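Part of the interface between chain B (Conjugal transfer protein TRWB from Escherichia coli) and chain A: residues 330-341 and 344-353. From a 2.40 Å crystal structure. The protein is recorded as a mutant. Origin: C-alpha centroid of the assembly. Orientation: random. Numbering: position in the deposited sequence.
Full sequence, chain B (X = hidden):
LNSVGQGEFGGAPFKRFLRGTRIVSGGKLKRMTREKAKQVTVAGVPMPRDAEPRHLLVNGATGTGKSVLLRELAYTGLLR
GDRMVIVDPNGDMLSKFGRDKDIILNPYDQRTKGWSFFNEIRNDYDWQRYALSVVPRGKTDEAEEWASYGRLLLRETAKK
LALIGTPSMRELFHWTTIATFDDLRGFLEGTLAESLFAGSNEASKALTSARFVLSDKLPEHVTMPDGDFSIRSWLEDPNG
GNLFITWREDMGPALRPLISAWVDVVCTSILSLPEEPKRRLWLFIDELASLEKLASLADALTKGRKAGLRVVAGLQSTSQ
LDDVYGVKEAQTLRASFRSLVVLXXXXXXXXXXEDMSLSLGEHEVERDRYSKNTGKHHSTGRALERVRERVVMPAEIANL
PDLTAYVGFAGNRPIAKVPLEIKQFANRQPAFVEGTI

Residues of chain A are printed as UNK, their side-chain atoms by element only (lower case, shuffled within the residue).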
# COMPACT_ATOMS: atom_id res chain seq x y z
N ALA B 330 3.73 -2.37 16.55
CA ALA B 330 4.89 -1.65 17.07
C ALA B 330 4.45 -0.38 17.78
O ALA B 330 5.03 0.02 18.78
CB ALA B 330 5.86 -1.30 15.95
N GLN B 331 3.42 0.27 17.24
CA GLN B 331 2.90 1.48 17.85
C GLN B 331 2.29 1.14 19.19
O GLN B 331 2.54 1.81 20.20
CB GLN B 331 1.83 2.08 16.96
CG GLN B 331 1.23 3.36 17.49
CD GLN B 331 0.07 3.81 16.62
OE1 GLN B 331 -0.12 3.31 15.51
NE2 GLN B 331 -0.70 4.78 17.12
N THR B 332 1.48 0.08 19.20
CA THR B 332 0.82 -0.37 20.41
C THR B 332 1.85 -0.72 21.47
O THR B 332 1.64 -0.47 22.66
CB THR B 332 -0.02 -1.61 20.14
OG1 THR B 332 -0.98 -1.30 19.12
CG2 THR B 332 -0.72 -2.07 21.42
N LEU B 333 2.96 -1.32 21.03
CA LEU B 333 4.03 -1.72 21.94
C LEU B 333 4.68 -0.50 22.56
O LEU B 333 4.84 -0.42 23.78
CB LEU B 333 5.08 -2.55 21.21
CG LEU B 333 6.16 -3.18 22.08
CD1 LEU B 333 5.55 -4.13 23.10
CD2 LEU B 333 7.13 -3.91 21.20
N ARG B 334 5.05 0.46 21.72
CA ARG B 334 5.67 1.68 22.20
C ARG B 334 4.69 2.42 23.12
O ARG B 334 5.09 3.01 24.12
CB ARG B 334 6.07 2.59 21.04
CG ARG B 334 7.10 2.01 20.09
CD ARG B 334 7.73 3.10 19.21
NE ARG B 334 6.72 4.04 18.71
CZ ARG B 334 5.94 3.83 17.66
NH1 ARG B 334 6.07 2.72 16.95
NH2 ARG B 334 5.04 4.74 17.30
N ALA B 335 3.40 2.36 22.78
CA ALA B 335 2.39 3.04 23.57
C ALA B 335 2.18 2.35 24.91
O ALA B 335 1.46 2.86 25.77
CB ALA B 335 1.07 3.09 22.79
N SER B 336 2.80 1.19 25.09
CA SER B 336 2.65 0.44 26.34
C SER B 336 3.63 0.91 27.41
O SER B 336 3.52 0.53 28.57
CB SER B 336 2.80 -1.05 26.07
OG SER B 336 1.73 -1.49 25.25
N PHE B 337 4.59 1.74 27.01
CA PHE B 337 5.54 2.32 27.95
C PHE B 337 4.98 3.73 28.18
O PHE B 337 4.77 4.49 27.23
CB PHE B 337 6.93 2.42 27.34
CG PHE B 337 7.57 1.10 27.03
CD1 PHE B 337 7.11 0.33 25.97
CD2 PHE B 337 8.66 0.66 27.77
CE1 PHE B 337 7.74 -0.86 25.66
CE2 PHE B 337 9.29 -0.53 27.46
CZ PHE B 337 8.83 -1.29 26.40
N ARG B 338 4.75 4.09 29.44
CA ARG B 338 4.20 5.40 29.78
C ARG B 338 5.23 6.52 30.02
O ARG B 338 4.89 7.70 29.93
CB ARG B 338 3.27 5.25 30.99
CG ARG B 338 2.08 4.33 30.73
CD ARG B 338 1.23 4.88 29.59
NE ARG B 338 0.82 6.25 29.88
CZ ARG B 338 -0.05 6.60 30.82
NH1 ARG B 338 -0.63 5.68 31.58
NH2 ARG B 338 -0.32 7.89 31.03
N SER B 339 6.47 6.17 30.33
CA SER B 339 7.50 7.18 30.54
C SER B 339 8.47 7.09 29.37
O SER B 339 8.78 5.99 28.89
CB SER B 339 8.24 6.98 31.86
OG SER B 339 7.45 7.36 32.98
N LEU B 340 8.97 8.23 28.92
CA LEU B 340 9.87 8.28 27.77
C LEU B 340 11.15 9.10 27.98
O LEU B 340 11.16 10.09 28.72
CB LEU B 340 9.11 8.85 26.57
CG LEU B 340 9.90 9.35 25.35
CD1 LEU B 340 10.44 8.18 24.56
CD2 LEU B 340 8.99 10.20 24.48
N VAL B 341 12.23 8.67 27.34
CA VAL B 341 13.49 9.39 27.37
C VAL B 341 13.95 9.49 25.93
O VAL B 341 14.01 8.49 25.21
CB VAL B 341 14.58 8.66 28.19
CG1 VAL B 341 15.86 9.49 28.17
CG2 VAL B 341 14.13 8.46 29.63
N UNK A 344 -6.71 9.53 27.47
CA UNK A 344 -5.41 9.93 26.97
C UNK A 344 -4.43 8.82 26.62
O UNK A 344 -4.40 7.76 27.25
N UNK A 345 -3.61 9.09 25.61
CA UNK A 345 -2.61 8.14 25.18
C UNK A 345 -1.34 8.39 25.98
O UNK A 345 -1.30 9.20 26.91
N UNK A 346 -0.29 7.67 25.61
CA UNK A 346 1.00 7.80 26.27
C UNK A 346 1.76 8.86 25.48
O UNK A 346 1.43 9.09 24.32
o UNK A 346 3.00 6.51 26.78
c UNK A 346 1.71 6.44 26.22
N UNK A 347 2.76 9.51 26.07
CA UNK A 347 3.48 10.50 25.29
C UNK A 347 4.38 9.84 24.26
O UNK A 347 4.99 10.51 23.42
n UNK A 347 4.63 13.48 30.19
c UNK A 347 5.42 10.86 26.96
c UNK A 347 5.17 13.92 29.06
n UNK A 347 5.27 15.22 28.84
n UNK A 347 5.62 13.05 28.15
c UNK A 347 5.57 11.60 28.30
c UNK A 347 4.28 11.45 26.19
N UNK A 348 4.44 8.51 24.31
CA UNK A 348 5.23 7.72 23.37
C UNK A 348 4.39 7.43 22.12
O UNK A 348 4.88 6.84 21.15
o UNK A 348 4.51 5.69 24.48
c UNK A 348 5.66 6.37 23.97
c UNK A 348 6.66 6.57 25.09
N UNK A 349 3.12 7.85 22.17
CA UNK A 349 2.20 7.60 21.08
C UNK A 349 1.51 8.87 20.63
O UNK A 349 0.30 9.02 20.77
o UNK A 349 -0.63 5.28 20.69
o UNK A 349 0.63 6.33 19.22
c UNK A 349 0.32 6.03 20.40
c UNK A 349 1.16 6.56 21.54
N UNK A 350 2.28 9.82 20.06
CA UNK A 350 1.73 11.09 19.59
C UNK A 350 0.65 10.93 18.52
O UNK A 350 -0.21 11.80 18.37
c UNK A 350 3.71 9.73 19.77
c UNK A 350 2.96 11.82 19.08
c UNK A 350 3.85 10.71 18.65
N UNK A 351 0.68 9.83 17.78
CA UNK A 351 -0.30 9.64 16.73
C UNK A 351 -1.66 9.45 17.35
O UNK A 351 -2.66 9.97 16.86
c UNK A 351 -1.67 7.07 12.67
c UNK A 351 0.04 8.42 15.86
c UNK A 351 -0.95 8.24 14.74
c UNK A 351 -0.60 7.13 13.77
n UNK A 351 -1.41 6.03 11.66
N UNK A 352 -1.71 8.69 18.45
CA UNK A 352 -2.97 8.46 19.13
C UNK A 352 -3.46 9.73 19.82
O UNK A 352 -4.66 10.00 19.84
c UNK A 352 -2.85 7.33 20.16
o UNK A 352 -2.75 6.08 19.46
c UNK A 352 -4.06 7.29 21.05
N UNK A 353 -2.54 10.50 20.39
CA UNK A 353 -2.94 11.74 21.05
C UNK A 353 -3.53 12.71 20.04
O UNK A 353 -4.46 13.46 20.36
o UNK A 353 -2.10 10.93 23.62
c UNK A 353 -1.76 12.37 21.77
c UNK A 353 -1.29 11.53 22.92
n UNK A 353 0.02 11.49 23.14
O HOH W 1 2.68 9.01 29.20
O HOH W 2 -3.10 6.04 16.62

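Position 344 has backbone atoms alone, so it is glycine. With phi/psi at 85/147, a CB would be jammed against the carbonyl O of the preceding residue, a conformation that by itself calls for Gly A344.

Position 345 also lacks a side chain, and it too is glycine. Here the backbone angles are ordinary, but a CB would clash with a side-chain oxygen of position 353, 2.7 Å away. Having no CB, Gly A345 leaves room for that oxygen.

Position 346 carries one carbon and then one oxygen, the pattern of serine. The oxygen lies 2.7 Å from Phe B337 O. Ser A346 points its CB toward chain B, and its short side chain brings OG within hydrogen-bonding distance of Phe B337 O, to which it donates.

Position 347 shows three carbons, a nitrogen, and a carbon bearing two more nitrogens: a guanidinium, hence arginine. The aliphatic part of Arg A347 runs beside Leu B340, with CG 4.2 Å from Leu B340 CB, while its terminal nitrogens find partners elsewhere in the structure. Its backbone N donates to water 1 (3.2 Å from the water O), which in turn donates to Arg B338 O (2.7 Å from the same O).

Position 348 has a CB carrying one oxygen and one carbon, a branch that identifies threonine. Thr A348 is the residue most covered by the opposing stretch, and both branches are used. OG1 sits 2.8 Å from Arg B334 O and 3.0 Å from Phe B337 O, two acceptors for a single proton, and the methyl CG2 packs 3.7 Å from Leu B340 CB.

Position 349 has two carbons, the second carrying two oxygens; one oxygen is 2.9 Å from Gln B331 NE2. The carboxylate suits aspartate. Asp A349 OD1 accepts from that amide and, through a weak 3.4 Å capping bond, from the backbone N of position 352, so it serves both the interface and its own helix.

At position 350 three carbons close a ring onto the backbone N: proline. Pro A350 occupies the first turn of the helix, where its lack of an N-H costs no helical bond.

Position 351 extends four carbons in a row to a nitrogen, which is lysine. Lys A351 is exposed and fully extended, a site that lets its charged amine stay in solvent while its CB, 3.9 Å from Gln B331 NE2, makes the contact.

Position 352 again has a CB bearing an oxygen and a carbon: threonine. Thr A352 OG1 donates to Asp A349 OD2 at 2.6 Å, and water 2 links OG1 (2.9 Å from the water O) to Gln B331 NE2 (2.8 Å from the same O).

Position 353 ends in a carbon carrying an oxygen and a nitrogen, the amide of asparagine. Asn A353 does not reach this stretch of chain B; its ND2 donates to Ser A346 O (3.0 Å), bracing the turn.

The contact works by fitting two type I turns together. The turn from Ser A346 to Asp A349 presents hydroxyls to carbonyls of the turn from Arg B334 to Phe B337, while Gln B331, Leu B340 and two waters extend the grip.

Chain A 344-353: GGSRTDPKTN
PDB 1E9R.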